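WGR domain-containing protein (Bacteroides fragilis, PDB 2RA8) is of unknown function but pairs a WGR domain with a leucine-rich-repeat domain, a combination consistent with a role in binding other macromolecules. Local coordinates at residues W158-D169 against G181-R192; G258-V269 against M284-G295. All blocks are in the same frame, centred on the assembly; numbering follows the deposited sequence.

Interaction 1 of 2, residues W158-D169 against G181-R192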
# COMPACT_ATOMS: atom_id res chain seq x y z
N TRP A 158 7.28 12.11 13.78
CA TRP A 158 7.51 13.54 13.57
C TRP A 158 6.23 14.35 13.56
O TRP A 158 6.25 15.57 13.37
CB TRP A 158 8.27 13.77 12.25
CG TRP A 158 9.67 13.23 12.29
CD1 TRP A 158 10.08 11.97 11.94
CD2 TRP A 158 10.83 13.92 12.76
NE1 TRP A 158 11.43 11.83 12.17
CE2 TRP A 158 11.91 13.01 12.68
CE3 TRP A 158 11.06 15.21 13.26
CZ2 TRP A 158 13.20 13.36 13.08
CZ3 TRP A 158 12.34 15.55 13.65
CH2 TRP A 158 13.40 14.62 13.56
N ILE A 159 5.10 13.68 13.75
CA ILE A 159 3.82 14.37 13.77
C ILE A 159 3.73 15.15 15.06
O ILE A 159 3.86 14.58 16.14
CB ILE A 159 2.66 13.36 13.67
CG1 ILE A 159 2.81 12.54 12.40
CG2 ILE A 159 1.32 14.10 13.64
CD1 ILE A 159 1.76 11.44 12.24
N GLU A 160 3.52 16.46 14.95
CA GLU A 160 3.42 17.32 16.13
C GLU A 160 1.99 17.64 16.49
O GLU A 160 1.34 18.49 15.86
CB GLU A 160 4.19 18.64 15.90
CG GLU A 160 5.68 18.45 15.69
CD GLU A 160 6.31 17.58 16.76
OE1 GLU A 160 6.06 17.84 17.96
OE2 GLU A 160 7.04 16.63 16.41
N GLN A 161 1.49 16.98 17.53
CA GLN A 161 0.13 17.20 17.99
C GLN A 161 0.05 18.28 19.04
O GLN A 161 1.05 18.93 19.36
CB GLN A 161 -0.44 15.89 18.54
CG GLN A 161 -0.39 14.73 17.55
CD GLN A 161 -1.38 14.89 16.41
OE1 GLN A 161 -1.70 16.00 16.01
NE2 GLN A 161 -1.86 13.77 15.88
N VAL A 162 -1.15 18.50 19.57
CA VAL A 162 -1.37 19.50 20.61
C VAL A 162 -2.43 18.93 21.51
O VAL A 162 -2.85 17.79 21.33
CB VAL A 162 -1.90 20.82 20.02
CG1 VAL A 162 -0.85 21.47 19.12
CG2 VAL A 162 -3.17 20.56 19.23
N ASP A 163 -2.87 19.70 22.50
CA ASP A 163 -3.93 19.22 23.38
C ASP A 163 -5.19 19.25 22.54
O ASP A 163 -5.63 20.31 22.11
CB ASP A 163 -4.06 20.14 24.58
CG ASP A 163 -5.27 19.82 25.44
OD1 ASP A 163 -5.72 18.65 25.43
OD2 ASP A 163 -5.76 20.73 26.13
N LEU A 164 -5.78 18.08 22.28
CA LEU A 164 -7.00 18.05 21.47
C LEU A 164 -8.26 18.02 22.30
O LEU A 164 -9.36 17.90 21.76
CB LEU A 164 -6.99 16.85 20.52
CG LEU A 164 -5.94 16.78 19.40
CD1 LEU A 164 -6.24 15.56 18.50
CD2 LEU A 164 -5.96 18.05 18.57
N SER A 165 -8.14 18.11 23.62
CA SER A 165 -9.35 18.08 24.45
C SER A 165 -10.33 19.17 24.06
O SER A 165 -11.55 18.95 24.08
CB SER A 165 -9.00 18.20 25.93
OG SER A 165 -10.18 18.09 26.72
N PRO A 166 -9.84 20.37 23.70
CA PRO A 166 -10.79 21.42 23.33
C PRO A 166 -11.50 21.14 22.02
O PRO A 166 -12.64 21.57 21.82
CB PRO A 166 -9.92 22.67 23.25
CG PRO A 166 -8.86 22.39 24.27
CD PRO A 166 -8.51 20.94 23.98
N VAL A 167 -10.82 20.42 21.13
CA VAL A 167 -11.39 20.07 19.84
C VAL A 167 -12.47 19.03 20.04
O VAL A 167 -13.53 19.11 19.44
CB VAL A 167 -10.31 19.52 18.87
CG1 VAL A 167 -10.95 18.97 17.61
CG2 VAL A 167 -9.34 20.64 18.52
N LEU A 168 -12.20 18.05 20.90
CA LEU A 168 -13.18 17.02 21.18
C LEU A 168 -14.38 17.64 21.88
O LEU A 168 -15.51 17.20 21.70
CB LEU A 168 -12.57 15.91 22.05
CG LEU A 168 -11.34 15.19 21.43
CD1 LEU A 168 -10.85 14.13 22.40
CD2 LEU A 168 -11.70 14.56 20.09
N ASP A 169 -14.14 18.69 22.68
CA ASP A 169 -15.24 19.35 23.39
C ASP A 169 -16.15 20.10 22.43
O ASP A 169 -17.34 20.25 22.70
CB ASP A 169 -14.71 20.34 24.45
CG ASP A 169 -13.98 19.64 25.59
OD1 ASP A 169 -14.11 18.40 25.74
OD2 ASP A 169 -13.27 20.34 26.35
N GLY A 181 -0.23 9.83 15.34
CA GLY A 181 0.83 10.73 15.74
C GLY A 181 0.56 11.07 17.20
O GLY A 181 -0.57 11.43 17.54
N THR A 182 1.56 10.97 18.06
CA THR A 182 1.32 11.24 19.48
C THR A 182 2.23 12.22 20.20
O THR A 182 2.09 12.43 21.40
CB THR A 182 1.31 9.92 20.27
OG1 THR A 182 2.49 9.18 19.96
CG2 THR A 182 0.08 9.09 19.89
N ASN A 183 3.18 12.81 19.48
CA ASN A 183 4.08 13.79 20.11
C ASN A 183 3.30 14.96 20.68
O ASN A 183 2.62 15.68 19.95
CB ASN A 183 5.09 14.34 19.08
CG ASN A 183 6.12 13.31 18.65
OD1 ASN A 183 6.94 13.57 17.76
ND2 ASN A 183 6.10 12.13 19.27
N ASN A 184 3.39 15.15 22.00
CA ASN A 184 2.70 16.25 22.68
C ASN A 184 1.20 16.17 22.53
O ASN A 184 0.52 17.20 22.52
CB ASN A 184 3.18 17.60 22.12
CG ASN A 184 4.65 17.87 22.42
OD1 ASN A 184 5.37 18.40 21.58
ND2 ASN A 184 5.08 17.52 23.63
N LEU A 185 0.67 14.96 22.42
CA LEU A 185 -0.77 14.78 22.27
C LEU A 185 -1.46 14.63 23.60
O LEU A 185 -0.89 14.10 24.55
CB LEU A 185 -1.06 13.53 21.42
CG LEU A 185 -2.51 13.02 21.42
CD1 LEU A 185 -3.43 14.05 20.77
CD2 LEU A 185 -2.61 11.69 20.69
N SER A 186 -2.69 15.11 23.67
CA SER A 186 -3.50 14.97 24.88
C SER A 186 -4.94 15.03 24.45
O SER A 186 -5.25 15.63 23.43
CB SER A 186 -3.21 16.09 25.88
OG SER A 186 -3.90 15.85 27.10
N ILE A 187 -5.82 14.38 25.21
CA ILE A 187 -7.24 14.38 24.90
C ILE A 187 -8.03 14.71 26.14
O ILE A 187 -9.26 14.65 26.15
CB ILE A 187 -7.72 13.01 24.35
CG1 ILE A 187 -7.45 11.91 25.38
CG2 ILE A 187 -7.03 12.72 23.02
CD1 ILE A 187 -8.05 10.58 25.00
N GLY A 188 -7.31 15.05 27.20
CA GLY A 188 -7.93 15.42 28.45
C GLY A 188 -8.42 14.28 29.31
O GLY A 188 -8.26 13.10 28.98
N LYS A 189 -9.01 14.65 30.45
CA LYS A 189 -9.56 13.70 31.40
C LYS A 189 -10.95 14.20 31.70
O LYS A 189 -11.17 14.89 32.69
CB LYS A 189 -8.71 13.67 32.67
CG LYS A 189 -7.27 13.28 32.40
CD LYS A 189 -6.42 13.23 33.66
CE LYS A 189 -4.96 13.03 33.30
NZ LYS A 189 -4.09 12.93 34.50
N LYS A 190 -11.89 13.86 30.83
CA LYS A 190 -13.27 14.30 30.98
C LYS A 190 -14.21 13.19 30.63
O LYS A 190 -13.83 12.19 30.01
CB LYS A 190 -13.55 15.49 30.05
CG LYS A 190 -12.65 16.69 30.30
CD LYS A 190 -12.76 17.74 29.19
CE LYS A 190 -11.92 18.96 29.54
NZ LYS A 190 -11.85 19.98 28.46
N PRO A 191 -15.47 13.31 31.07
CA PRO A 191 -16.37 12.22 30.70
C PRO A 191 -16.75 12.43 29.26
O PRO A 191 -17.07 13.55 28.85
CB PRO A 191 -17.53 12.38 31.68
CG PRO A 191 -17.51 13.84 32.03
CD PRO A 191 -16.04 14.14 32.14
N ARG A 192 -16.69 11.37 28.47
CA ARG A 192 -17.05 11.46 27.06
C ARG A 192 -17.91 10.30 26.68
O ARG A 192 -17.48 9.39 25.97
CB ARG A 192 -15.80 11.49 26.18
CG ARG A 192 -14.94 12.72 26.41
CD ARG A 192 -13.81 12.75 25.41
NE ARG A 192 -12.78 13.71 25.76
CZ ARG A 192 -12.94 15.03 25.74
NH1 ARG A 192 -11.93 15.82 26.08
NH2 ARG A 192 -14.11 15.55 25.38
O HOH W 1 3.93 11.70 16.75
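Ile159 to Ser165 runs alongside Gly181 to Ile187 as two loops in register, joined by backbone bonds from Gln161 N to Asn183 O (3.0 Å) and from Leu164 N to Ser186 O (2.8 Å), while a water links Ile159 O to Asn183 N. Gln161 adds a side-chain bond: its chain bends at chi2 (-71°), turning NE2 back to Gly181 O at 3.1 Å, with the oxygen lying in the amide plane although the donor stands above the carbonyl plane. CD1 of Ile159 rests on the CA of Gly181, 3.7 Å away. Asp163 OD1, met from above its carboxylate plane, receives Ser165 N and so caps the short helix 165-169. The far end is ionic. Arg192, extended from CG to NE, brings its guanidinium edge to Asp169, NH2 meeting OD1 at 2.9 Å nearly along the C-O axis, and NH1 also donates to Ile187 O. Leu168 CB lies over one guanidinium face, 3.7 Å from Arg192 NH2, so the group is held both at its edge and across a face. Lys190 NZ meets the syn lone pair of Asp169 OD2 at 2.6 Å, and donates as well to Ser165 OG at 3.1 Å. With each oxygen given to a different cation, the carboxylate is probably kept ionised. Apolar contacts accompany these bonds: Leu164 CD1 meets Leu185 CD1, and Leu168 CD1 reaches Ile187 CB. Such in-register stacking of equivalent loops, each following a strand of one parallel sheet, is characteristic of a leucine-rich-repeat solenoid.

Interaction 2 of 2, residues G258-V269 against M284-G295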
# COMPACT_ATOMS: atom_id res chain seq x y z
N GLY A 258 -7.78 -3.59 21.81
CA GLY A 258 -6.50 -3.86 21.19
C GLY A 258 -5.34 -3.04 21.72
O GLY A 258 -5.41 -1.80 21.81
N ILE A 259 -4.29 -3.74 22.12
CA ILE A 259 -3.05 -3.11 22.57
C ILE A 259 -2.16 -3.78 21.57
O ILE A 259 -1.84 -4.96 21.69
CB ILE A 259 -2.69 -3.51 24.02
CG1 ILE A 259 -3.81 -3.09 24.98
CG2 ILE A 259 -1.37 -2.86 24.41
CD1 ILE A 259 -4.15 -1.61 24.92
N VAL A 260 -1.77 -3.01 20.56
CA VAL A 260 -1.01 -3.54 19.44
C VAL A 260 0.30 -2.89 19.17
O VAL A 260 0.69 -1.93 19.82
CB VAL A 260 -1.86 -3.40 18.16
CG1 VAL A 260 -3.20 -4.08 18.33
CG2 VAL A 260 -2.06 -1.91 17.83
N ASP A 261 1.00 -3.42 18.17
CA ASP A 261 2.27 -2.87 17.74
C ASP A 261 3.28 -2.71 18.87
O ASP A 261 3.98 -1.70 18.96
CB ASP A 261 1.98 -1.52 17.07
CG ASP A 261 3.19 -0.94 16.37
OD1 ASP A 261 3.80 -1.65 15.53
OD2 ASP A 261 3.53 0.23 16.66
N ALA A 262 3.38 -3.73 19.73
CA ALA A 262 4.31 -3.70 20.86
C ALA A 262 5.40 -4.75 20.74
O ALA A 262 5.18 -5.82 20.17
CB ALA A 262 3.55 -3.92 22.17
N GLU A 263 6.58 -4.45 21.29
CA GLU A 263 7.70 -5.40 21.28
C GLU A 263 7.36 -6.54 22.20
O GLU A 263 7.70 -7.68 21.93
CB GLU A 263 8.98 -4.72 21.75
CG GLU A 263 9.90 -4.28 20.62
CD GLU A 263 11.16 -3.59 21.12
OE1 GLU A 263 11.82 -4.15 22.03
OE2 GLU A 263 11.49 -2.51 20.60
N GLU A 264 6.69 -6.22 23.30
CA GLU A 264 6.28 -7.24 24.26
C GLU A 264 4.84 -7.59 24.01
O GLU A 264 3.98 -7.46 24.89
CB GLU A 264 6.46 -6.73 25.69
CG GLU A 264 7.90 -6.39 26.04
CD GLU A 264 8.07 -5.92 27.47
OE1 GLU A 264 7.77 -6.71 28.40
OE2 GLU A 264 8.50 -4.77 27.68
N GLN A 265 4.56 -8.06 22.80
CA GLN A 265 3.19 -8.42 22.42
C GLN A 265 2.66 -9.62 23.17
O GLN A 265 1.45 -9.71 23.42
CB GLN A 265 3.11 -8.68 20.91
CG GLN A 265 1.68 -8.75 20.37
CD GLN A 265 0.93 -7.44 20.53
OE1 GLN A 265 -0.16 -7.39 21.12
NE2 GLN A 265 1.51 -6.35 20.02
N ASN A 266 3.54 -10.55 23.55
CA ASN A 266 3.10 -11.74 24.25
C ASN A 266 2.49 -11.40 25.59
O ASN A 266 1.58 -12.09 26.06
CB ASN A 266 4.26 -12.73 24.48
CG ASN A 266 4.93 -13.18 23.19
OD1 ASN A 266 4.28 -13.32 22.14
ND2 ASN A 266 6.23 -13.44 23.26
N VAL A 267 3.00 -10.34 26.21
CA VAL A 267 2.50 -9.93 27.52
C VAL A 267 1.05 -9.54 27.42
O VAL A 267 0.25 -9.81 28.34
CB VAL A 267 3.29 -8.73 28.08
CG1 VAL A 267 2.98 -8.55 29.55
CG2 VAL A 267 4.78 -8.94 27.87
N VAL A 268 0.69 -8.89 26.31
CA VAL A 268 -0.68 -8.44 26.07
C VAL A 268 -1.63 -9.61 26.10
O VAL A 268 -2.77 -9.50 26.57
CB VAL A 268 -0.78 -7.67 24.72
CG1 VAL A 268 -2.21 -7.21 24.46
CG2 VAL A 268 0.16 -6.46 24.74
N VAL A 269 -1.16 -10.76 25.61
CA VAL A 269 -1.99 -11.95 25.62
C VAL A 269 -2.33 -12.30 27.05
O VAL A 269 -3.46 -12.66 27.36
CB VAL A 269 -1.26 -13.14 24.96
CG1 VAL A 269 -2.14 -14.39 25.00
CG2 VAL A 269 -0.89 -12.79 23.53
N MSE A 284 -10.36 -9.78 20.19
CA MSE A 284 -9.11 -9.63 20.91
C MSE A 284 -8.14 -9.23 19.82
O MSE A 284 -7.91 -9.97 18.88
CB MSE A 284 -8.68 -10.96 21.53
CG MSE A 284 -7.36 -10.90 22.27
SE MSE A 284 -6.79 -12.66 22.88
CE MSE A 284 -4.98 -12.63 22.22
N ASP A 285 -7.59 -8.03 19.95
CA ASP A 285 -6.69 -7.48 18.94
C ASP A 285 -5.28 -7.45 19.47
O ASP A 285 -4.97 -6.67 20.37
CB ASP A 285 -7.15 -6.05 18.62
CG ASP A 285 -6.59 -5.52 17.31
OD1 ASP A 285 -5.53 -6.00 16.83
OD2 ASP A 285 -7.21 -4.58 16.77
N ILE A 286 -4.43 -8.31 18.93
CA ILE A 286 -3.04 -8.39 19.34
C ILE A 286 -2.20 -8.44 18.10
O ILE A 286 -1.33 -9.30 17.95
CB ILE A 286 -2.78 -9.65 20.19
CG1 ILE A 286 -3.32 -10.89 19.47
CG2 ILE A 286 -3.45 -9.50 21.55
CD1 ILE A 286 -2.70 -12.19 19.93
N SER A 287 -2.45 -7.49 17.21
CA SER A 287 -1.74 -7.40 15.94
C SER A 287 -0.57 -6.46 15.94
O SER A 287 -0.24 -5.83 16.95
CB SER A 287 -2.71 -6.97 14.85
OG SER A 287 -3.31 -5.73 15.19
N ALA A 288 0.07 -6.37 14.78
CA ALA A 288 1.20 -5.48 14.52
C ALA A 288 2.40 -5.56 15.42
O ALA A 288 3.28 -4.69 15.33
CB ALA A 288 0.70 -4.03 14.48
N GLY A 289 2.49 -6.58 16.27
CA GLY A 289 3.63 -6.67 17.17
C GLY A 289 4.48 -7.92 17.06
O GLY A 289 4.32 -8.73 16.13
N VAL A 290 5.40 -8.09 18.01
CA VAL A 290 6.28 -9.25 18.04
C VAL A 290 5.62 -10.36 18.83
O VAL A 290 6.06 -10.73 19.91
CB VAL A 290 7.64 -8.90 18.68
CG1 VAL A 290 8.57 -10.10 18.61
CG2 VAL A 290 8.25 -7.72 17.96
N LEU A 291 4.53 -10.87 18.26
CA LEU A 291 3.76 -11.95 18.86
C LEU A 291 4.43 -13.23 18.39
O LEU A 291 4.46 -13.51 17.18
CB LEU A 291 2.34 -11.88 18.33
CG LEU A 291 1.08 -12.36 19.05
CD1 LEU A 291 0.29 -13.20 18.06
CD2 LEU A 291 1.38 -13.14 20.30
N THR A 292 4.98 -13.99 19.33
CA THR A 292 5.66 -15.25 19.00
C THR A 292 4.86 -16.44 19.44
O THR A 292 3.80 -16.31 20.05
CB THR A 292 7.04 -15.32 19.67
OG1 THR A 292 6.88 -15.24 21.09
CG2 THR A 292 7.93 -14.20 19.19
N ASP A 293 5.37 -17.63 19.12
CA ASP A 293 4.70 -18.88 19.47
C ASP A 293 4.41 -19.05 20.93
O ASP A 293 3.44 -19.72 21.30
CB ASP A 293 5.53 -20.08 18.98
CG ASP A 293 5.50 -20.23 17.47
OD1 ASP A 293 4.72 -19.52 16.80
OD2 ASP A 293 6.26 -21.07 16.95
N GLU A 294 5.24 -18.48 21.79
CA GLU A 294 5.00 -18.60 23.22
C GLU A 294 3.81 -17.75 23.61
O GLU A 294 3.19 -17.97 24.65
CB GLU A 294 6.24 -18.21 24.03
CG GLU A 294 6.99 -17.00 23.53
CD GLU A 294 8.30 -16.80 24.26
OE1 GLU A 294 9.06 -15.88 23.89
OE2 GLU A 294 8.58 -17.56 25.21
N GLY A 295 3.49 -16.79 22.75
CA GLY A 295 2.34 -15.94 23.01
C GLY A 295 1.08 -16.69 22.60
O GLY A 295 0.12 -16.77 23.37
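An asparagine side chain reaching across to the start of the next helix is the distinctive feature here: Asn266 makes two bonds to Thr292, the N-cap residue of helix 293-300. Asn266 OD1 accepts Thr292 N at 3.0 Å, in the carbonyl plane and on a lone pair, while ND2 donates to Thr292 OG1 at 2.9 Å, tilted 22° from the amide plane. The two side chains meet at about a right angle. A chi1 of -59°, with CG anti to the carbonyl carbon, carries the Asn266 amide across to Thr292, and OD1 passes 3.4 Å from the CA of Gly295. Towards the sheet the backbones take over. Asp261 N bonds almost straight (173°) to Ser287 O, and Val290 N donates to Ala262 O, with Val290 itself at the centre of an inverse gamma turn. The methyl CG1 of Val260 sits 3.4 Å from Asp285 OD1, whose syn lone pair takes Ser287 OG. The aliphatic part of Gln265 lies against Leu291, CG to CB 3.8 Å, and its side chain bends at chi2 towards Ile286. On the interior side, Val269 CG2 packs against Leu291 CD2 at 4.0 Å and against Ile286 CD1, while the side chains of Val268 and Ile286 run past each other in opposite directions, CG1 of Val268 touching CG2 of Ile286. These contacts join strand 256-260, helix 265-274 and strand 283-285 of a beta-alpha-beta unit to the start of helix 293-300. Strand 223-227 flanks Gly258 on the other side, Phe272 and Leu299 extend the apolar layer, and Asn313 and Trp256 bind the carboxylate of Asp285.

In the fold
Interactions 1 and 2 illustrate how a solenoid reuses one plan with different chemistry. Both join successive turns along the same ten-stranded parallel sheet, in series along the chain, with centres 26 Å apart and nearest atoms about 10 Å apart, so neither touches the other. Each pairs chain leaving adjacent strands, 143-146 with 176-180 in interaction 1 and 256-260 with 283-285 in interaction 2, which also takes in the strand ends and the first turns of the following helices. The first ends in a salt-bridge network, the second in a neutral asparagine-to-N-cap link in a contact more buried overall. Trp158, starting segment 158-169, packs on Gln39 of the second subunit, whereas interaction 2 is confined to its own chain.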